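Long-range contacts in esterase LipW (Mycobacterium marinum, PDB 3QH4), which probably hydrolyses ester bonds as a member of the alpha/beta-hydrolase superfamily, with strict selectivity for its substrates: residues A[40-45]-A[98-103]; A[76-81]-A[107-112]; A[85-90]-A[118-123]; A[189-194]-A[309-314]; A[281-286]-A[301-306]. All blocks are in the same frame, centred on the assembly; numbering follows the deposited sequence.

In the fold
From the N terminus, helix 31-56 is first tied at 40-45 by contact 1 to the loop 98-103. Contacts 2 and 3 open inside that span and close beyond it, so contacts 1, 2 and 3 cross one another: strand 72-79 meets helix 105-115, and strand 85-91 pairs with strand 118-122. Contacts 1 and 2 are joined by the salt bridge between Asp-102 and Arg-76. Contact 4 then closes a long loop from strand 189-193 to the C-terminal helix 298-315, and contact 5 lies wholly within this loop, bringing strand 278-283 to the same helix. Contacts 2 to 5 all reach the one central sheet, whereas contact 1 ties an N-terminal helix to a connecting loop.

Contact 1: A[40-45]-A[98-103]; sequences SMNQRR and LGNLDT
Helix residues 40-45 run beside the loop 98-103 and draw closest at Arg-45 and Asp-102, whose CA atoms are 5.5 Å apart. The Arg-45 chain, folded back at chi2 and chi3 (-44° at NE), grips one atom side-on: NE and NH2 both donate to Asp-102 O (2.8 Å from NE), which lies in the guanidinium plane. NH2 also salt-bridges Glu-52, while the Asp-102 carboxylate pairs with Arg-76. From the N-terminal part of the helix segment Met-41 reaches out extended and crosses Thr-103 at about a right angle, its CE pressed tightly against Thr-103 CG2 (3.3 Å). Next to Met-41 the amides of Asn-42 and Asn-100 slide past each other, planes 20° apart. Four waters bridge the two segments: one donates to Asn-42 OD1 and Asn-100 OD1 and accepts from Thr-103 OG1, and another links Asn-42 OD1 to Gly-99 N. Asn-100 OD1 accepts from Asp-102 N, an Asx turn. An N-terminal helix over the loop following strand 85-91 is consistent with the cap of hormone-sensitive-lipase-like hydrolases.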
# COMPACT_ATOMS: atom_id res chain seq x y z
N SER A 40 12.33 -6.65 -14.64
CA SER A 40 12.84 -7.75 -13.82
C SER A 40 11.86 -8.11 -12.68
O SER A 40 11.57 -9.30 -12.42
CB SER A 40 14.24 -7.41 -13.29
OG SER A 40 14.24 -6.16 -12.62
N MET A 41 11.33 -7.09 -12.02
CA MET A 41 10.40 -7.27 -10.90
C MET A 41 9.11 -7.94 -11.39
O MET A 41 8.61 -8.88 -10.76
CB MET A 41 10.10 -5.91 -10.26
CG MET A 41 9.09 -5.93 -9.13
SD MET A 41 8.87 -4.20 -8.62
CE MET A 41 7.21 -4.33 -8.10
N ASN A 42 8.59 -7.48 -12.52
CA ASN A 42 7.34 -8.04 -13.01
C ASN A 42 7.51 -9.51 -13.44
O ASN A 42 6.62 -10.34 -13.22
CB ASN A 42 6.73 -7.19 -14.13
CG ASN A 42 6.27 -5.80 -13.64
OD1 ASN A 42 6.13 -5.53 -12.44
ND2 ASN A 42 6.03 -4.91 -14.60
N GLN A 43 8.66 -9.84 -14.04
CA GLN A 43 8.92 -11.23 -14.45
C GLN A 43 8.98 -12.14 -13.21
O GLN A 43 8.35 -13.21 -13.17
CB GLN A 43 10.22 -11.33 -15.27
CG GLN A 43 10.63 -12.77 -15.60
CD GLN A 43 11.86 -12.88 -16.50
OE1 GLN A 43 12.64 -11.94 -16.63
NE2 GLN A 43 12.03 -14.05 -17.12
N ARG A 44 9.72 -11.71 -12.20
CA ARG A 44 9.89 -12.50 -10.98
C ARG A 44 8.52 -12.69 -10.28
O ARG A 44 8.17 -13.81 -9.87
CB ARG A 44 10.91 -11.84 -10.05
CG ARG A 44 11.06 -12.52 -8.67
CD ARG A 44 12.09 -11.80 -7.79
NE ARG A 44 11.89 -10.34 -7.76
CZ ARG A 44 11.06 -9.69 -6.95
NH1 ARG A 44 10.31 -10.34 -6.06
NH2 ARG A 44 10.99 -8.36 -7.02
N ARG A 45 7.77 -11.61 -10.15
CA ARG A 45 6.51 -11.67 -9.41
C ARG A 45 5.46 -12.48 -10.17
O ARG A 45 4.65 -13.13 -9.54
CB ARG A 45 5.99 -10.26 -9.03
CG ARG A 45 6.82 -9.53 -7.96
CD ARG A 45 6.79 -10.30 -6.60
NE ARG A 45 5.42 -10.74 -6.32
CZ ARG A 45 5.09 -11.89 -5.72
NH1 ARG A 45 6.02 -12.72 -5.24
NH2 ARG A 45 3.79 -12.19 -5.59
N LEU A 98 6.28 1.78 -10.00
CA LEU A 98 6.52 0.35 -10.28
C LEU A 98 5.31 -0.50 -9.95
O LEU A 98 4.45 -0.08 -9.15
CB LEU A 98 7.68 -0.19 -9.43
CG LEU A 98 9.00 0.55 -9.48
CD1 LEU A 98 9.98 0.02 -8.43
CD2 LEU A 98 9.52 0.36 -10.89
N GLY A 99 5.26 -1.70 -10.54
CA GLY A 99 4.34 -2.72 -10.06
C GLY A 99 3.09 -2.93 -10.90
O GLY A 99 2.84 -2.23 -11.88
N ASN A 100 2.32 -3.93 -10.49
CA ASN A 100 1.10 -4.37 -11.18
C ASN A 100 0.37 -5.32 -10.20
O ASN A 100 0.65 -5.29 -9.00
CB ASN A 100 1.47 -5.06 -12.51
CG ASN A 100 2.35 -6.34 -12.31
OD1 ASN A 100 2.49 -6.85 -11.20
ND2 ASN A 100 2.94 -6.83 -13.41
N LEU A 101 -0.55 -6.15 -10.70
CA LEU A 101 -1.34 -7.03 -9.83
C LEU A 101 -0.54 -8.14 -9.13
O LEU A 101 -1.01 -8.72 -8.15
CB LEU A 101 -2.52 -7.62 -10.61
CG LEU A 101 -3.50 -6.56 -11.15
CD1 LEU A 101 -4.57 -7.23 -12.05
CD2 LEU A 101 -4.13 -5.74 -9.98
N ASP A 102 0.65 -8.43 -9.63
CA ASP A 102 1.50 -9.47 -9.03
C ASP A 102 2.36 -8.95 -7.86
O ASP A 102 2.86 -9.74 -7.05
CB ASP A 102 2.40 -10.10 -10.11
CG ASP A 102 1.62 -10.88 -11.16
OD1 ASP A 102 0.58 -11.49 -10.83
OD2 ASP A 102 2.05 -10.92 -12.34
N THR A 103 2.53 -7.63 -7.78
CA THR A 103 3.53 -7.04 -6.88
C THR A 103 3.27 -7.42 -5.42
O THR A 103 4.15 -7.99 -4.75
CB THR A 103 3.58 -5.54 -7.02
OG1 THR A 103 3.85 -5.20 -8.40
CG2 THR A 103 4.64 -4.95 -6.05
O HOH W 1 4.05 -9.46 -13.36
O HOH W 2 5.07 -6.96 -10.28
O HOH W 3 5.07 -2.22 -13.89
O HOH W 4 7.39 -3.17 -11.59

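Contact 2: A[76-81]-A[107-112]; sequences RIYRAA and QCLELA
Cys-108, the first residue of helix segment 107-112 to touch strand segment 76-81, lays its CB over one face of the Tyr-78 ring. The carbon is 3.5 Å from the ring centroid and 20° off the normal, a CH-pi contact displaced toward the phenol end, where CB is 3.3 Å from Tyr-78 CZ. With SG anti to the carbonyl carbon (chi1 -72°), the sulfur comes obliquely beside the same ring, 4.5 Å from its centroid. Leu-109 follows at another side: its CD2 meets the ring edge in plane, 3.6 Å from Tyr-78 CD2, and the two side chains cross at about a right angle. Face and edge of one aromatic group are thus taken by successive residues of the helix, while its OH hydrogen-bonds His-105 ND1 just before the segment. The helix is the crossover of the beta-alpha-beta unit made with strands 85-91 and 118-122. Strand 72-79 lies antiparallel beside 118-122 and so runs in much the same direction as the helix, at 32° to it, in the mixed sheet of the alpha/beta-hydrolase fold. One turn on, Ala-112 brings its small CB against two strand residues, 4.0 Å from Tyr-78 CB and 3.9 Å from Ala-80 CB. Ala-80 CB also packs on the helix backbone, 3.3 Å from Ala-112 O.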
# COMPACT_ATOMS: atom_id res chain seq x y z
N ARG A 76 -7.55 -7.32 -9.63
CA ARG A 76 -7.50 -8.73 -9.23
C ARG A 76 -8.40 -8.89 -8.01
O ARG A 76 -8.27 -8.16 -7.03
CB ARG A 76 -6.07 -9.17 -8.91
CG ARG A 76 -5.99 -10.66 -8.49
CD ARG A 76 -4.58 -11.21 -8.63
NE ARG A 76 -4.13 -11.21 -10.03
CZ ARG A 76 -2.86 -11.32 -10.41
NH1 ARG A 76 -1.87 -11.42 -9.52
NH2 ARG A 76 -2.58 -11.33 -11.73
N ILE A 77 -9.31 -9.85 -8.09
CA ILE A 77 -10.27 -10.03 -7.02
C ILE A 77 -9.95 -11.31 -6.26
O ILE A 77 -9.87 -12.40 -6.86
CB ILE A 77 -11.72 -10.04 -7.55
CG1 ILE A 77 -11.97 -8.80 -8.41
CG2 ILE A 77 -12.73 -10.07 -6.38
CD1 ILE A 77 -13.30 -8.83 -9.16
N TYR A 78 -9.80 -11.17 -4.94
CA TYR A 78 -9.49 -12.28 -4.04
C TYR A 78 -10.71 -12.54 -3.20
O TYR A 78 -11.28 -11.60 -2.65
CB TYR A 78 -8.31 -11.90 -3.13
CG TYR A 78 -7.04 -11.50 -3.85
CD1 TYR A 78 -6.91 -10.23 -4.43
CD2 TYR A 78 -5.96 -12.37 -3.92
CE1 TYR A 78 -5.74 -9.86 -5.06
CE2 TYR A 78 -4.78 -12.02 -4.54
CZ TYR A 78 -4.68 -10.76 -5.11
OH TYR A 78 -3.52 -10.41 -5.71
N ARG A 79 -11.17 -13.80 -3.12
CA ARG A 79 -12.36 -14.06 -2.32
C ARG A 79 -12.04 -15.20 -1.32
O ARG A 79 -11.70 -16.33 -1.72
CB ARG A 79 -13.58 -14.38 -3.18
CG ARG A 79 -14.03 -13.23 -4.12
CD ARG A 79 -15.18 -13.69 -4.96
NE ARG A 79 -15.90 -12.62 -5.63
CZ ARG A 79 -15.67 -12.24 -6.89
NH1 ARG A 79 -14.71 -12.82 -7.60
NH2 ARG A 79 -16.40 -11.26 -7.43
N ALA A 80 -12.16 -14.89 -0.03
CA ALA A 80 -11.94 -15.88 1.02
C ALA A 80 -13.06 -15.85 2.07
O ALA A 80 -12.82 -16.08 3.29
CB ALA A 80 -10.60 -15.66 1.68
N ALA A 81 -14.26 -15.52 1.62
CA ALA A 81 -15.44 -15.55 2.47
C ALA A 81 -16.67 -15.72 1.60
O ALA A 81 -16.65 -15.32 0.43
CB ALA A 81 -15.55 -14.26 3.29
N GLN A 107 0.58 -10.21 -0.12
CA GLN A 107 -0.12 -9.40 0.86
C GLN A 107 -1.64 -9.54 0.72
O GLN A 107 -2.35 -9.64 1.73
CB GLN A 107 0.34 -7.93 0.72
CG GLN A 107 -0.50 -6.84 1.47
CD GLN A 107 -0.29 -6.85 3.00
OE1 GLN A 107 0.45 -6.02 3.54
NE2 GLN A 107 -0.98 -7.75 3.69
N CYS A 108 -2.13 -9.53 -0.53
CA CYS A 108 -3.57 -9.60 -0.79
C CYS A 108 -4.10 -10.96 -0.34
O CYS A 108 -5.18 -11.02 0.27
CB CYS A 108 -3.89 -9.34 -2.27
SG CYS A 108 -3.66 -7.60 -2.72
N LEU A 109 -3.36 -12.03 -0.63
CA LEU A 109 -3.79 -13.37 -0.25
C LEU A 109 -3.90 -13.46 1.27
O LEU A 109 -4.82 -14.09 1.82
CB LEU A 109 -2.82 -14.44 -0.76
CG LEU A 109 -2.84 -14.61 -2.29
CD1 LEU A 109 -1.59 -15.39 -2.68
CD2 LEU A 109 -4.13 -15.31 -2.81
N GLU A 110 -2.91 -12.86 1.94
CA GLU A 110 -2.87 -12.90 3.41
C GLU A 110 -4.03 -12.14 4.01
O GLU A 110 -4.69 -12.64 4.93
CB GLU A 110 -1.52 -12.43 3.96
CG GLU A 110 -0.32 -13.31 3.50
CD GLU A 110 -0.31 -14.72 4.06
OE1 GLU A 110 -0.97 -15.00 5.08
OE2 GLU A 110 0.37 -15.57 3.44
N LEU A 111 -4.32 -10.95 3.47
CA LEU A 111 -5.46 -10.17 3.97
C LEU A 111 -6.78 -10.92 3.78
O LEU A 111 -7.56 -11.04 4.72
CB LEU A 111 -5.55 -8.81 3.26
CG LEU A 111 -4.45 -7.80 3.54
CD1 LEU A 111 -4.68 -6.52 2.74
CD2 LEU A 111 -4.37 -7.47 5.04
N ALA A 112 -7.01 -11.43 2.57
CA ALA A 112 -8.29 -12.10 2.27
C ALA A 112 -8.52 -13.26 3.23
O ALA A 112 -9.58 -13.40 3.82
CB ALA A 112 -8.30 -12.60 0.81

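Contact 3: A[85-90]-A[118-123]; sequences APVVVY and AVVSVD
Ala-118 donates its N-H to Pro-86 O and accepts from Val-88 N, the first two of five backbone hydrogen bonds that join 85-90 to 118-123 in parallel register. Val-120 N then binds Val-88 O at 2.8 Å, Val-120 O receives Tyr-90 N, and Val-122 N closes the series on Tyr-90 O. Four of these carbonyls, those of Val-88, Tyr-90, Ala-118 and Val-120, also take CA-H...O contacts, as from Ser-121 CA to Tyr-90 O at 3.3 Å. At the C-terminal end a water molecule donates to Val-122 O and is hydrogen-bonded to Ser-121 OG, with a weak bond to Tyr-90 O. The strands are the two arms of a beta-alpha-beta crossover through helix 105-115, a core element of the alpha/beta-hydrolase fold, and their segments cross at -23°. Further out, Val-87, Val-89, Ala-118 and Val-120 share one sheet face, over which helix 134-148 packs. There Val-87 CG2, anti to the backbone N, reaches Val-120 CG2 at 4.0 Å, and Val-89 CG1 lies 3.9 Å from Val-122 CG2. Val-88, Tyr-90, Val-119 and Ser-121 occupy the other face, where Tyr-90 CB packs on Val-119 CG1 at 3.7 Å. Ser-121 OG sits at the edge of the Tyr-90 ring, 4.0 Å from CD2. This ring meets helix 105-115, touches the probable nucleophile elbow, and hydrogen-bonds Asp-104 through its OH.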
# COMPACT_ATOMS: atom_id res chain seq x y z
N ALA A 85 -19.57 -10.82 0.94
CA ALA A 85 -18.34 -10.75 1.70
C ALA A 85 -17.98 -9.28 1.98
O ALA A 85 -18.16 -8.42 1.10
CB ALA A 85 -17.23 -11.42 0.89
N PRO A 86 -17.48 -8.99 3.20
CA PRO A 86 -16.89 -7.66 3.42
C PRO A 86 -15.72 -7.51 2.44
O PRO A 86 -15.15 -8.51 2.03
CB PRO A 86 -16.39 -7.72 4.86
CG PRO A 86 -16.24 -9.17 5.17
CD PRO A 86 -17.23 -9.91 4.33
N VAL A 87 -15.38 -6.29 2.06
CA VAL A 87 -14.46 -6.14 0.92
C VAL A 87 -13.46 -5.03 1.17
O VAL A 87 -13.82 -3.99 1.75
CB VAL A 87 -15.26 -5.90 -0.41
CG1 VAL A 87 -16.16 -4.66 -0.33
CG2 VAL A 87 -14.30 -5.78 -1.63
N VAL A 88 -12.22 -5.26 0.76
CA VAL A 88 -11.15 -4.27 0.90
C VAL A 88 -10.72 -3.84 -0.49
O VAL A 88 -10.44 -4.69 -1.33
CB VAL A 88 -9.89 -4.92 1.60
CG1 VAL A 88 -8.74 -3.89 1.71
CG2 VAL A 88 -10.25 -5.46 2.98
N VAL A 89 -10.62 -2.53 -0.75
CA VAL A 89 -10.03 -2.07 -2.01
C VAL A 89 -8.57 -1.78 -1.70
O VAL A 89 -8.31 -0.96 -0.83
CB VAL A 89 -10.73 -0.80 -2.55
CG1 VAL A 89 -9.94 -0.21 -3.72
CG2 VAL A 89 -12.19 -1.16 -2.94
N TYR A 90 -7.66 -2.46 -2.39
CA TYR A 90 -6.22 -2.45 -2.07
C TYR A 90 -5.38 -1.86 -3.20
O TYR A 90 -5.65 -2.16 -4.38
CB TYR A 90 -5.73 -3.89 -1.79
CG TYR A 90 -4.27 -3.95 -1.45
CD1 TYR A 90 -3.85 -3.87 -0.09
CD2 TYR A 90 -3.30 -4.11 -2.45
CE1 TYR A 90 -2.49 -3.93 0.22
CE2 TYR A 90 -1.93 -4.17 -2.15
CZ TYR A 90 -1.54 -4.07 -0.83
OH TYR A 90 -0.21 -4.10 -0.50
N ALA A 118 -13.11 -10.34 0.97
CA ALA A 118 -12.69 -10.17 -0.41
C ALA A 118 -11.73 -8.97 -0.47
O ALA A 118 -11.82 -8.02 0.34
CB ALA A 118 -13.91 -9.90 -1.31
N VAL A 119 -10.81 -9.05 -1.42
CA VAL A 119 -9.89 -7.93 -1.66
C VAL A 119 -9.96 -7.64 -3.17
O VAL A 119 -9.89 -8.56 -4.00
CB VAL A 119 -8.45 -8.31 -1.26
CG1 VAL A 119 -7.45 -7.17 -1.59
CG2 VAL A 119 -8.36 -8.64 0.26
N VAL A 120 -10.07 -6.36 -3.51
CA VAL A 120 -10.00 -5.96 -4.93
C VAL A 120 -8.75 -5.10 -5.05
O VAL A 120 -8.69 -3.99 -4.51
CB VAL A 120 -11.26 -5.21 -5.38
CG1 VAL A 120 -11.19 -4.76 -6.85
CG2 VAL A 120 -12.50 -6.11 -5.18
N SER A 121 -7.76 -5.64 -5.78
CA SER A 121 -6.46 -4.97 -5.93
C SER A 121 -6.47 -4.17 -7.24
O SER A 121 -6.84 -4.72 -8.30
CB SER A 121 -5.34 -6.02 -5.92
OG SER A 121 -4.09 -5.41 -6.16
N VAL A 122 -6.02 -2.91 -7.15
CA VAL A 122 -6.10 -1.96 -8.27
C VAL A 122 -4.81 -1.92 -9.09
O VAL A 122 -3.73 -1.65 -8.53
CB VAL A 122 -6.40 -0.52 -7.76
CG1 VAL A 122 -6.54 0.48 -8.94
CG2 VAL A 122 -7.63 -0.47 -6.89
N ASP A 123 -4.90 -2.18 -10.40
CA ASP A 123 -3.72 -2.05 -11.27
C ASP A 123 -3.72 -0.61 -11.78
O ASP A 123 -4.10 -0.36 -12.95
CB ASP A 123 -3.81 -3.03 -12.45
CG ASP A 123 -2.52 -3.13 -13.23
OD1 ASP A 123 -1.47 -2.64 -12.78
OD2 ASP A 123 -2.56 -3.74 -14.33
O HOH W 5 -2.84 -2.91 -6.24

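Contact 4: A[189-194]-A[309-314]; sequences FQLLHQ and HALADA
Phe-189 and Leu-191 of strand 189-193 pack against one side of the 309-314 segment of helix 298-315, which runs antiparallel to the strand (176°) with the axes 9.6 Å apart. The tightly packed part is buried and its side-chain contacts are apolar. Leu-191 CD1 is 3.9 Å from Leu-311 CG, the two side chains crossing at about a right angle, and Leu-311 CD2 reaches across to Phe-189 CD2 at 3.8 Å. CG anti to the backbone N (chi1 -161°) carries the Phe-189 ring toward the helix, where CZ meets Ala-310 CB at 3.9 Å and Ala-310 O stands above one face toward the rim. The side nearer solvent is at Ala-314, partly exposed and next to the exposed Asp-313. Here the backbones come closest, 6.8 Å between the CA atoms of Phe-189 and Ala-314, and Ala-314 CB still packs obliquely on the ring, 3.8 Å from Phe-189 CD1. Around this contact, Leu-251 of strand 250-255 touches Phe-189, Leu-191 and Ala-310, whereas Leu-311 leans on Ala-161 of strand 160-165 and Leu-111 of helix 105-115.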
# COMPACT_ATOMS: atom_id res chain seq x y z
N PHE A 189 -12.93 1.29 7.50
CA PHE A 189 -11.60 1.03 8.03
C PHE A 189 -10.57 1.35 6.98
O PHE A 189 -10.83 1.12 5.79
CB PHE A 189 -11.46 -0.44 8.42
CG PHE A 189 -10.32 -0.71 9.37
CD1 PHE A 189 -10.48 -0.51 10.74
CD2 PHE A 189 -9.08 -1.16 8.89
CE1 PHE A 189 -9.42 -0.76 11.63
CE2 PHE A 189 -8.00 -1.38 9.76
CZ PHE A 189 -8.18 -1.19 11.14
N GLN A 190 -9.41 1.84 7.41
CA GLN A 190 -8.27 2.00 6.49
C GLN A 190 -7.04 1.30 7.05
O GLN A 190 -6.65 1.49 8.22
CB GLN A 190 -7.97 3.49 6.19
CG GLN A 190 -7.59 4.36 7.39
CD GLN A 190 -7.25 5.81 6.98
OE1 GLN A 190 -6.64 6.07 5.93
NE2 GLN A 190 -7.74 6.76 7.78
N LEU A 191 -6.37 0.55 6.18
CA LEU A 191 -5.18 -0.20 6.61
C LEU A 191 -4.00 0.31 5.81
O LEU A 191 -3.97 0.20 4.57
CB LEU A 191 -5.42 -1.70 6.36
CG LEU A 191 -4.30 -2.65 6.82
CD1 LEU A 191 -4.93 -3.97 7.28
CD2 LEU A 191 -3.32 -2.87 5.67
N LEU A 192 -3.08 0.98 6.50
CA LEU A 192 -1.97 1.69 5.84
C LEU A 192 -0.66 1.02 6.28
O LEU A 192 -0.15 1.25 7.40
CB LEU A 192 -1.97 3.18 6.21
CG LEU A 192 -3.29 3.94 6.05
CD1 LEU A 192 -3.15 5.37 6.57
CD2 LEU A 192 -3.74 3.96 4.58
N HIS A 193 -0.14 0.17 5.41
CA HIS A 193 1.16 -0.45 5.69
C HIS A 193 2.32 0.36 5.13
O HIS A 193 2.35 0.68 3.93
CB HIS A 193 1.19 -1.92 5.20
CG HIS A 193 2.52 -2.59 5.42
ND1 HIS A 193 3.19 -2.53 6.62
CD2 HIS A 193 3.28 -3.34 4.59
CE1 HIS A 193 4.33 -3.20 6.52
NE2 HIS A 193 4.41 -3.69 5.29
N GLN A 194 3.27 0.65 6.01
CA GLN A 194 4.47 1.47 5.74
C GLN A 194 4.16 2.59 4.72
O GLN A 194 4.85 2.70 3.70
CB GLN A 194 5.65 0.54 5.29
CG GLN A 194 5.29 -0.34 4.08
CD GLN A 194 6.35 -1.31 3.64
OE1 GLN A 194 7.34 -1.54 4.33
NE2 GLN A 194 6.14 -1.92 2.47
N HIS A 309 -6.29 -9.50 11.94
CA HIS A 309 -7.11 -9.32 13.13
C HIS A 309 -7.77 -7.94 13.11
O HIS A 309 -8.91 -7.80 13.53
CB HIS A 309 -6.28 -9.55 14.40
CG HIS A 309 -6.06 -11.00 14.71
ND1 HIS A 309 -7.09 -11.91 14.79
CD2 HIS A 309 -4.92 -11.70 14.94
CE1 HIS A 309 -6.60 -13.11 15.07
NE2 HIS A 309 -5.29 -13.01 15.16
N ALA A 310 -7.06 -6.93 12.59
CA ALA A 310 -7.57 -5.55 12.57
C ALA A 310 -8.78 -5.47 11.67
O ALA A 310 -9.83 -4.94 12.06
CB ALA A 310 -6.48 -4.57 12.11
N LEU A 311 -8.64 -6.03 10.47
CA LEU A 311 -9.74 -6.05 9.53
C LEU A 311 -10.84 -6.95 10.02
O LEU A 311 -12.00 -6.59 9.93
CB LEU A 311 -9.27 -6.55 8.15
CG LEU A 311 -8.53 -5.54 7.29
CD1 LEU A 311 -7.95 -6.25 6.05
CD2 LEU A 311 -9.45 -4.33 6.92
N ALA A 312 -10.50 -8.12 10.56
CA ALA A 312 -11.57 -9.05 10.99
C ALA A 312 -12.41 -8.40 12.10
O ALA A 312 -13.64 -8.56 12.14
CB ALA A 312 -11.00 -10.37 11.46
N ASP A 313 -11.76 -7.68 12.99
CA ASP A 313 -12.52 -7.03 14.08
C ASP A 313 -13.44 -5.93 13.53
O ASP A 313 -14.53 -5.70 14.07
CB ASP A 313 -11.61 -6.48 15.17
CG ASP A 313 -11.01 -7.59 16.06
OD1 ASP A 313 -11.45 -8.77 15.97
OD2 ASP A 313 -10.10 -7.29 16.83
N ALA A 314 -13.00 -5.26 12.46
CA ALA A 314 -13.82 -4.21 11.84
C ALA A 314 -15.03 -4.82 11.14
O ALA A 314 -16.17 -4.30 11.21
CB ALA A 314 -12.96 -3.43 10.84

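Contact 5: A[281-286]-A[301-306]; sequences HIFPRA and QRLFAM
His-281 and Phe-283, on the same side of strand 278-283, meet Leu-303 and Met-306 of helix 298-315 through aromatic and apolar contacts. The CH-pi interaction is made by Met-306 CE over one face of the His-281 imidazole, 3.8 Å from its centroid and displaced toward the rim near ND1. The methionine is extended as far as SD and bends at chi3 (-60°), which puts the terminal methyl over the ring; the two side chains cross at about a right angle. Sulfur-aromatic contacts accompany this. Met-306 SD lies obliquely 4.6 Å from the His-281 centroid and 3.7 Å from His-281 CB, and it makes a more distant Met-aromatic contact with the Phe-283 ring. Plain apolar packing completes the set. Phe-283 and Met-306 reach toward each other tip to tip, with CZ of the former 3.8 Å from CE of the latter. The Leu-303 side chain crosses that of Phe-283 at about a right angle, CD1 lying 3.6 Å from Phe-283 CE2, oblique to the ring. Within the strand, His-281 CD2 stands 3.2 Å above the centre of the Phe-283 face, so the two rings and the methyl form one cluster, while Phe-290 and Thr-253 also touch Phe-283. With no hydrogen bond or salt bridge between the two segments, the junction of this edge strand with the helix rests on dispersion and on methyl and sulfur against aromatic rings.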
# COMPACT_ATOMS: atom_id res chain seq x y z
N HIS A 281 1.71 0.19 14.87
CA HIS A 281 2.86 -0.66 15.21
C HIS A 281 4.13 -0.29 14.48
O HIS A 281 4.11 -0.11 13.24
CB HIS A 281 2.61 -2.14 14.90
CG HIS A 281 3.52 -3.04 15.66
ND1 HIS A 281 3.21 -3.52 16.91
CD2 HIS A 281 4.75 -3.53 15.36
CE1 HIS A 281 4.20 -4.26 17.36
NE2 HIS A 281 5.15 -4.29 16.43
N ILE A 282 5.22 -0.19 15.24
CA ILE A 282 6.55 -0.04 14.64
C ILE A 282 7.27 -1.36 14.89
O ILE A 282 7.44 -1.79 16.03
CB ILE A 282 7.36 1.13 15.28
CG1 ILE A 282 6.65 2.48 15.05
CG2 ILE A 282 8.81 1.18 14.68
CD1 ILE A 282 6.44 2.82 13.52
N PHE A 283 7.73 -2.00 13.81
CA PHE A 283 8.40 -3.29 13.90
C PHE A 283 9.90 -3.08 13.96
O PHE A 283 10.47 -2.38 13.11
CB PHE A 283 8.07 -4.14 12.65
CG PHE A 283 6.65 -4.61 12.64
CD1 PHE A 283 6.31 -5.82 13.29
CD2 PHE A 283 5.67 -3.89 11.98
CE1 PHE A 283 4.98 -6.29 13.27
CE2 PHE A 283 4.31 -4.33 11.99
CZ PHE A 283 4.00 -5.54 12.64
N PRO A 284 10.55 -3.67 14.97
CA PRO A 284 12.00 -3.46 15.22
C PRO A 284 12.85 -4.20 14.17
O PRO A 284 12.41 -5.22 13.63
CB PRO A 284 12.18 -4.06 16.64
CG PRO A 284 11.17 -5.18 16.71
CD PRO A 284 9.96 -4.66 15.90
N ARG A 285 14.04 -3.67 13.89
CA ARG A 285 15.07 -4.35 13.08
C ARG A 285 14.59 -4.72 11.65
O ARG A 285 15.05 -5.69 11.06
CB ARG A 285 15.62 -5.57 13.82
CG ARG A 285 15.98 -5.29 15.28
CD ARG A 285 16.62 -6.52 15.93
NE ARG A 285 18.00 -6.69 15.53
CZ ARG A 285 18.68 -7.85 15.60
NH1 ARG A 285 18.09 -8.97 16.01
NH2 ARG A 285 19.95 -7.87 15.24
N ALA A 286 13.69 -3.89 11.11
CA ALA A 286 13.06 -4.12 9.83
C ALA A 286 13.13 -2.86 8.94
O ALA A 286 12.84 -1.76 9.39
CB ALA A 286 11.57 -4.55 10.03
N GLN A 301 5.25 -12.49 9.41
CA GLN A 301 4.04 -13.20 9.80
C GLN A 301 3.25 -12.49 10.87
O GLN A 301 2.01 -12.48 10.82
CB GLN A 301 4.37 -14.64 10.22
CG GLN A 301 4.88 -15.50 9.04
CD GLN A 301 3.72 -15.92 8.11
OE1 GLN A 301 2.72 -16.50 8.57
NE2 GLN A 301 3.85 -15.63 6.81
N ARG A 302 3.95 -11.89 11.83
CA ARG A 302 3.25 -11.09 12.85
C ARG A 302 2.54 -9.89 12.22
O ARG A 302 1.45 -9.52 12.66
CB ARG A 302 4.23 -10.64 13.95
CG ARG A 302 4.58 -11.78 14.94
CD ARG A 302 5.29 -11.20 16.19
NE ARG A 302 6.67 -10.84 15.89
CZ ARG A 302 7.72 -11.65 16.09
NH1 ARG A 302 8.94 -11.25 15.76
NH2 ARG A 302 7.53 -12.87 16.59
N LEU A 303 3.17 -9.27 11.22
CA LEU A 303 2.49 -8.20 10.46
C LEU A 303 1.18 -8.72 9.83
O LEU A 303 0.12 -8.12 10.04
CB LEU A 303 3.43 -7.62 9.35
CG LEU A 303 2.63 -6.66 8.43
CD1 LEU A 303 2.37 -5.34 9.10
CD2 LEU A 303 3.42 -6.47 7.11
N PHE A 304 1.26 -9.82 9.07
CA PHE A 304 0.08 -10.39 8.41
C PHE A 304 -1.02 -10.72 9.44
O PHE A 304 -2.19 -10.48 9.20
CB PHE A 304 0.43 -11.63 7.59
CG PHE A 304 1.41 -11.38 6.44
CD1 PHE A 304 1.40 -10.19 5.71
CD2 PHE A 304 2.33 -12.36 6.09
CE1 PHE A 304 2.32 -9.99 4.66
CE2 PHE A 304 3.24 -12.18 5.05
CZ PHE A 304 3.22 -11.00 4.31
N ALA A 305 -0.63 -11.27 10.58
CA ALA A 305 -1.60 -11.71 11.58
C ALA A 305 -2.28 -10.47 12.15
O ALA A 305 -3.50 -10.48 12.38
CB ALA A 305 -0.92 -12.53 12.67
N MET A 306 -1.48 -9.41 12.37
CA MET A 306 -1.97 -8.17 12.95
C MET A 306 -2.97 -7.50 12.01
O MET A 306 -4.03 -7.01 12.44
CB MET A 306 -0.78 -7.23 13.24
CG MET A 306 -1.17 -5.94 13.90
SD MET A 306 0.26 -4.87 14.15
CE MET A 306 1.26 -5.94 15.19